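Synaptotagmin-1 (Arabidopsis thaliana, PDB 7AS6) helps keep the plasma membrane intact during freezing and osmotic stress, this chain being its C2A domain, which probably binds calcium and phospholipids. Local coordinates at residues H11-A17 against P56-F62; G91-L95 against L110-L116. All blocks are in the same frame, centred on the assembly; numbering follows the deposited sequence.

Overall arrangement
The chain folds as a C2 beta sandwich of two antiparallel four-stranded sheets. From the N terminus, strand 8-18 is laid down first; contact 1 (11-17 with 56-62) closes once the chain has built strands 31-37 and 45-46 of the other sheet and returned as strand 57-66. The 38 residues between its segments include Asp-24 and Asp-30, which with Asp-80, Trp-81 and Glu-82 hold cadmium here. Contact 2 (91-95 with 110-116) opens afterwards and closes over 14 residues, so the two follow in series, neither nesting nor crossing. The centres of contact 1 and contact 2 lie about 16 Å apart on opposite sides of the chain's centre. Contact 1 pairs neighbours within one sheet; contact 2 bridges the two sheets.

Contact 1: H11-A17 against P56-F62; sequences HVKVVRA and PEWNEEF. With EDO (1,2-ethanediol), chain H; EDO (1,2-ethanediol), chain G.
Strands 11-17 and 57-62 run antiparallel in one sheet of the C2 beta sandwich, their axes 176° apart in direction and 4.4 Å at closest approach. Val-12 with Phe-62 and Val-14 with Glu-60 are hydrogen-bonded pairs; Val-12 N to Phe-62 O and Phe-62 N to Val-12 O are both 2.7 Å, Val-14 N to Glu-60 O is 2.8 Å and Glu-60 N to Val-14 O 3.0 Å. Lys-13 faces Glu-61 in a non-hydrogen-bonded pair. The register then slips by one: Asn-59 takes a left-handed backbone (phi/psi 55/46) and, with Glu-60, forms a G1 beta bulge opposite Val-14. Val-15 O accepts from both Trp-58 N (2.8 Å) and Asn-59 N (3.0 Å). Beyond the bulge Arg-16 pairs with Glu-57, and Ala-17 N reaches Pro-56 O at 3.0 Å. Val-12, Val-14, Glu-60 and Phe-62 share one face, where Val-14 and Phe-62 meet Ile-35 of the opposing sheet. Trp-58 (chi1 m) lies against Val-14 CG1 (3.7 Å to CE3) and Ala-17 CB (3.8 Å to CZ3), its NE1 hydrogen-bonded to Thr-48 O. On the other face Arg-16, whose NE also makes a salt bridge to Glu-133, forms one with Glu-57, NH1 to OE2 at 2.6 Å.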
loop_
_atom_site.group_PDB
_atom_site.type_symbol
_atom_site.label_atom_id
_atom_site.label_comp_id
_atom_site.label_asym_id
_atom_site.label_seq_id
_atom_site.Cartn_x
_atom_site.Cartn_y
_atom_site.Cartn_z
ATOM N N HIS A 11 -7.031 -9.845 1.012
ATOM C CA HIS A 11 -6.344 -9.711 -0.264
ATOM C C HIS A 11 -6.244 -8.226 -0.576
ATOM O O HIS A 11 -7.269 -7.541 -0.656
ATOM C CB HIS A 11 -7.085 -10.455 -1.376
ATOM C CG HIS A 11 -7.198 -11.933 -1.145
ATOM N ND1 HIS A 11 -6.357 -12.850 -1.740
ATOM C CD2 HIS A 11 -8.053 -12.654 -0.380
ATOM C CE1 HIS A 11 -6.689 -14.069 -1.354
ATOM N NE2 HIS A 11 -7.711 -13.976 -0.524
ATOM N N VAL A 12 -5.007 -7.731 -0.701
ATOM C CA VAL A 12 -4.698 -6.315 -0.907
ATOM C C VAL A 12 -4.161 -6.161 -2.317
ATOM O O VAL A 12 -3.131 -6.748 -2.670
ATOM C CB VAL A 12 -3.663 -5.795 0.103
ATOM C CG1 VAL A 12 -3.462 -4.294 -0.087
ATOM C CG2 VAL A 12 -4.089 -6.103 1.518
ATOM N N LYS A 13 -4.849 -5.388 -3.125
ATOM C CA LYS A 13 -4.380 -5.113 -4.465
ATOM C C LYS A 13 -3.888 -3.680 -4.465
ATOM O O LYS A 13 -4.618 -2.772 -4.049
ATOM C CB LYS A 13 -5.484 -5.321 -5.505
ATOM C CG LYS A 13 -4.962 -5.302 -6.949
ATOM C CD LYS A 13 -6.100 -5.410 -7.954
ATOM C CE LYS A 13 -5.743 -6.319 -9.116
ATOM N NZ LYS A 13 -6.963 -6.612 -9.931
ATOM N N VAL A 14 -2.639 -3.481 -4.877
ATOM C CA VAL A 14 -2.138 -2.144 -5.160
ATOM C C VAL A 14 -2.413 -1.870 -6.631
ATOM O O VAL A 14 -1.792 -2.468 -7.519
ATOM C CB VAL A 14 -0.647 -2.000 -4.830
ATOM C CG1 VAL A 14 -0.176 -0.584 -5.172
ATOM C CG2 VAL A 14 -0.415 -2.292 -3.354
ATOM N N VAL A 15 -3.311 -0.937 -6.890
ATOM C CA VAL A 15 -3.802 -0.719 -8.243
ATOM C C VAL A 15 -2.887 0.248 -8.970
ATOM O O VAL A 15 -2.213 -0.135 -9.934
ATOM C CB VAL A 15 -5.248 -0.198 -8.233
ATOM C CG1 VAL A 15 -5.727 0.045 -9.654
ATOM C CG2 VAL A 15 -6.155 -1.197 -7.521
ATOM N N ARG A 16 -2.866 1.501 -8.524
ATOM C CA ARG A 16 -2.064 2.524 -9.178
ATOM C C ARG A 16 -1.811 3.674 -8.208
ATOM O O ARG A 16 -2.447 3.783 -7.156
ATOM C CB ARG A 16 -2.757 3.024 -10.451
ATOM C CG ARG A 16 -4.051 3.800 -10.199
ATOM C CD ARG A 16 -4.844 4.042 -11.496
ATOM N NE ARG A 16 -6.230 3.593 -11.343
ATOM C CZ ARG A 16 -6.757 2.520 -11.930
ATOM N NH1 ARG A 16 -6.026 1.773 -12.745
ATOM N NH2 ARG A 16 -8.025 2.193 -11.704
ATOM N N ALA A 17 -0.848 4.519 -8.574
ATOM C CA ALA A 17 -0.683 5.836 -7.985
ATOM C C ALA A 17 -0.890 6.867 -9.082
ATOM O O ALA A 17 -0.625 6.606 -10.258
ATOM C CB ALA A 17 0.689 6.021 -7.338
ATOM N N PRO A 56 2.225 5.398 -11.910
ATOM C CA PRO A 56 2.440 3.958 -12.049
ATOM C C PRO A 56 1.138 3.181 -11.958
ATOM O O PRO A 56 0.235 3.521 -11.193
ATOM C CB PRO A 56 3.352 3.633 -10.870
ATOM C CG PRO A 56 2.983 4.671 -9.866
ATOM C CD PRO A 56 2.730 5.910 -10.628
ATOM N N GLU A 57 1.072 2.112 -12.742
ATOM C CA GLU A 57 0.000 1.128 -12.702
ATOM C C GLU A 57 0.610 -0.221 -12.344
ATOM O O GLU A 57 1.399 -0.763 -13.124
ATOM C CB GLU A 57 -0.686 1.069 -14.057
ATOM C CG GLU A 57 -1.875 0.184 -14.073
ATOM C CD GLU A 57 -3.142 0.980 -14.210
ATOM O OE1 GLU A 57 -3.045 2.188 -14.537
ATOM O OE2 GLU A 57 -4.225 0.399 -13.993
ATOM N N TRP A 58 0.269 -0.755 -11.167
ATOM C CA TRP A 58 0.803 -2.025 -10.678
ATOM C C TRP A 58 -0.190 -3.175 -10.820
ATOM O O TRP A 58 0.112 -4.181 -11.463
ATOM C CB TRP A 58 1.189 -1.926 -9.201
ATOM C CG TRP A 58 2.388 -1.115 -8.901
ATOM C CD1 TRP A 58 3.684 -1.512 -9.006
ATOM C CD2 TRP A 58 2.411 0.211 -8.378
ATOM N NE1 TRP A 58 4.516 -0.506 -8.606
ATOM C CE2 TRP A 58 3.760 0.567 -8.216
ATOM C CE3 TRP A 58 1.425 1.137 -8.040
ATOM C CZ2 TRP A 58 4.151 1.810 -7.741
ATOM C CZ3 TRP A 58 1.811 2.369 -7.565
ATOM C CH2 TRP A 58 3.166 2.689 -7.401
ATOM N N ASN A 59 -1.358 -3.051 -10.191
ATOM C CA ASN A 59 -2.336 -4.138 -10.098
ATOM C C ASN A 59 -1.710 -5.385 -9.503
ATOM O O ASN A 59 -1.880 -6.500 -9.994
ATOM C CB ASN A 59 -2.950 -4.440 -11.448
ATOM C CG ASN A 59 -3.895 -3.374 -11.858
ATOM O OD1 ASN A 59 -4.711 -2.925 -11.055
ATOM N ND2 ASN A 59 -3.753 -2.899 -13.081
ATOM N N GLU A 60 -0.966 -5.184 -8.430
ATOM C CA GLU A 60 -0.205 -6.252 -7.814
ATOM C C GLU A 60 -0.896 -6.646 -6.524
ATOM O O GLU A 60 -1.416 -5.792 -5.791
ATOM C CB GLU A 60 1.245 -5.792 -7.591
ATOM C CG GLU A 60 2.086 -5.995 -8.855
ATOM C CD GLU A 60 3.503 -5.394 -8.768
ATOM O OE1 GLU A 60 4.115 -5.439 -7.674
ATOM O OE2 GLU A 60 4.011 -4.901 -9.810
ATOM N N GLU A 61 -0.931 -7.940 -6.260
ATOM C CA GLU A 61 -1.801 -8.472 -5.228
ATOM C C GLU A 61 -0.972 -9.090 -4.115
ATOM O O GLU A 61 0.001 -9.797 -4.379
ATOM C CB GLU A 61 -2.758 -9.525 -5.807
ATOM C CG GLU A 61 -4.122 -8.975 -6.174
ATOM C CD GLU A 61 -5.256 -9.862 -5.662
ATOM O OE1 GLU A 61 -5.082 -11.107 -5.673
ATOM O OE2 GLU A 61 -6.311 -9.316 -5.234
ATOM N N PHE A 62 -1.386 -8.841 -2.877
ATOM C CA PHE A 62 -0.740 -9.367 -1.682
ATOM C C PHE A 62 -1.788 -9.952 -0.737
ATOM O O PHE A 62 -2.924 -9.478 -0.697
ATOM C CB PHE A 62 0.026 -8.271 -0.977
ATOM C CG PHE A 62 0.955 -7.529 -1.879
ATOM C CD1 PHE A 62 2.226 -7.998 -2.095
ATOM C CD2 PHE A 62 0.535 -6.386 -2.536
ATOM C CE1 PHE A 62 3.088 -7.333 -2.935
ATOM C CE2 PHE A 62 1.372 -5.723 -3.375
ATOM C CZ PHE A 62 2.663 -6.201 -3.582
HETATM C C1 EDO H . 3.686 -9.738 -5.457
HETATM O O1 EDO H . 2.544 -10.585 -5.636
HETATM C C2 EDO H . 3.454 -8.438 -6.224
HETATM O O2 EDO H . 4.680 -7.682 -6.293
HETATM C C1 EDO G . 4.215 -0.082 -16.214
HETATM O O1 EDO G . 3.384 -1.162 -15.726
HETATM C C2 EDO G . 3.370 1.134 -16.585
HETATM O O2 EDO G . 2.686 1.610 -15.416
#

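Contact 2: G91-L95 against L110-L116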
loop_
_atom_site.group_PDB
_atom_site.type_symbol
_atom_site.label_atom_id
_atom_site.label_comp_id
_atom_site.label_asym_id
_atom_site.label_seq_id
_atom_site.Cartn_x
_atom_site.Cartn_y
_atom_site.Cartn_z
ATOM N N GLY A 91 5.764 9.255 0.201
ATOM C CA GLY A 91 4.496 9.500 0.855
ATOM C C GLY A 91 3.926 8.210 1.400
ATOM O O GLY A 91 4.397 7.105 1.102
ATOM N N MET A 92 2.878 8.360 2.199
ATOM C CA MET A 92 2.325 7.195 2.868
ATOM C C MET A 92 0.918 7.510 3.356
ATOM O O MET A 92 0.495 8.668 3.402
ATOM C CB MET A 92 3.217 6.781 4.026
ATOM C CG MET A 92 3.398 7.915 4.981
ATOM S SD MET A 92 2.963 7.317 6.596
ATOM C CE MET A 92 4.455 6.373 6.925
ATOM N N ASN A 93 0.198 6.448 3.709
ATOM C CA ASN A 93 -1.075 6.576 4.405
ATOM C C ASN A 93 -1.455 5.232 5.011
ATOM O O ASN A 93 -0.778 4.215 4.831
ATOM C CB ASN A 93 -2.196 7.079 3.499
ATOM C CG ASN A 93 -3.133 8.009 4.232
ATOM O OD1 ASN A 93 -3.283 7.912 5.450
ATOM N ND2 ASN A 93 -3.739 8.938 3.506
ATOM N N VAL A 94 -2.563 5.246 5.727
ATOM C CA VAL A 94 -2.967 4.106 6.524
ATOM C C VAL A 94 -4.383 3.724 6.112
ATOM O O VAL A 94 -5.106 4.508 5.494
ATOM C CB VAL A 94 -2.856 4.447 8.023
ATOM C CG1 VAL A 94 -4.148 5.006 8.549
ATOM C CG2 VAL A 94 -2.396 3.252 8.817
ATOM N N LEU A 95 -4.770 2.485 6.417
ATOM C CA LEU A 95 -6.099 2.005 6.039
ATOM C C LEU A 95 -6.507 0.903 7.005
ATOM O O LEU A 95 -5.939 -0.193 6.972
ATOM C CB LEU A 95 -6.131 1.500 4.599
ATOM C CG LEU A 95 -7.453 0.853 4.181
ATOM C CD1 LEU A 95 -8.607 1.808 4.412
ATOM C CD2 LEU A 95 -7.426 0.401 2.724
ATOM N N LEU A 110 -6.337 6.587 -1.207
ATOM C CA LEU A 110 -5.621 7.175 -0.085
ATOM C C LEU A 110 -4.759 8.316 -0.596
ATOM O O LEU A 110 -3.957 8.134 -1.518
ATOM C CB LEU A 110 -4.746 6.135 0.617
ATOM C CG LEU A 110 -5.468 4.819 0.901
ATOM C CD1 LEU A 110 -4.527 3.764 1.476
ATOM C CD2 LEU A 110 -6.622 5.085 1.845
ATOM N N GLU A 111 -4.932 9.493 -0.014
ATOM C CA GLU A 111 -4.042 10.593 -0.347
ATOM C C GLU A 111 -2.723 10.372 0.373
ATOM O O GLU A 111 -2.706 10.010 1.552
ATOM C CB GLU A 111 -4.674 11.936 0.025
ATOM C CG GLU A 111 -5.898 12.258 -0.845
ATOM C CD GLU A 111 -6.307 13.727 -0.817
ATOM O OE1 GLU A 111 -5.624 14.531 -0.141
ATOM O OE2 GLU A 111 -7.316 14.076 -1.477
ATOM N N LEU A 112 -1.619 10.532 -0.348
ATOM C CA LEU A 112 -0.307 10.330 0.247
ATOM C C LEU A 112 0.078 11.541 1.077
ATOM O O LEU A 112 -0.070 12.684 0.631
ATOM C CB LEU A 112 0.725 10.076 -0.841
ATOM C CG LEU A 112 0.332 8.827 -1.611
ATOM C CD1 LEU A 112 1.171 8.707 -2.852
ATOM C CD2 LEU A 112 0.487 7.607 -0.720
ATOM N N ARG A 113 0.564 11.291 2.289
ATOM C CA ARG A 113 1.005 12.357 3.176
ATOM C C ARG A 113 2.415 12.066 3.671
ATOM O O ARG A 113 2.941 10.958 3.512
ATOM C CB ARG A 113 0.050 12.537 4.361
ATOM C CG ARG A 113 -0.242 11.267 5.130
ATOM C CD ARG A 113 -1.194 11.562 6.275
ATOM N NE ARG A 113 -2.439 12.158 5.797
ATOM C CZ ARG A 113 -3.359 12.711 6.583
ATOM N NH1 ARG A 113 -3.175 12.757 7.897
ATOM N NH2 ARG A 113 -4.464 13.225 6.055
ATOM N N LYS A 114 3.029 13.091 4.281
ATOM C CA LYS A 114 4.404 12.959 4.759
ATOM C C LYS A 114 4.493 12.033 5.965
ATOM O O LYS A 114 5.406 11.203 6.051
ATOM C CB LYS A 114 4.985 14.332 5.105
ATOM C CG LYS A 114 6.372 14.266 5.741
ATOM C CD LYS A 114 6.701 15.550 6.507
ATOM C CE LYS A 114 7.813 15.334 7.533
ATOM N NZ LYS A 114 7.847 16.409 8.578
ATOM N N THR A 115 3.565 12.159 6.910
ATOM C CA THR A 115 3.618 11.349 8.118
ATOM C C THR A 115 2.229 11.300 8.755
ATOM O O THR A 115 1.288 11.965 8.310
ATOM C CB THR A 115 4.670 11.890 9.090
ATOM O OG1 THR A 115 4.720 11.056 10.254
ATOM C CG2 THR A 115 4.328 13.313 9.497
ATOM N N LEU A 116 2.124 10.508 9.822
ATOM C CA LEU A 116 0.855 10.179 10.471
ATOM C C LEU A 116 0.587 10.996 11.743
ATOM O O LEU A 116 1.222 12.023 11.995
ATOM C CB LEU A 116 0.833 8.677 10.793
ATOM C CG LEU A 116 2.209 8.016 11.008
ATOM C CD1 LEU A 116 2.844 8.403 12.355
ATOM C CD2 LEU A 116 2.141 6.495 10.845
#
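Asn-93 makes the one side-chain hydrogen bond between the two segments. With chi1 at -143°, between the wells, its ND2 gives a very short 2.5 Å hydrogen bond to Glu-111 O, while OD1 turns back to accept from Val-94 N at 2.8 Å. Its CB also rests on Leu-110 CB (4.0 Å). The backbones share a single antiparallel bridge, Met-92 with Arg-113: Met-92 N to Arg-113 O and Arg-113 N to Met-92 O are both 2.9 Å. The CA-to-CB bond of Met-92 points away from 110-116, but chi1 p and chi3 p curl the side chain until SD comes within 4.4 Å of both Thr-115 CA and Leu-116 CD2. At Gly-91 an ideal CB would lie 2.9 Å from Leu-112 CB, a clash, and the bare CA approaches Arg-113 O at 3.4 Å in a CA-H...O contact. Leu-110 (chi1 m, chi2 t) sets CD1 4.2 Å from Leu-95 CB and is also packed on Phe-76. Strand 88-96 is an edge strand of one sheet, hydrogen-bonded to strand 73-80 along its other side, and the bridge joins it to the chain leaving 106-111, an edge strand beside 131-140, so tying edges of the two sheets of the C2 beta sandwich.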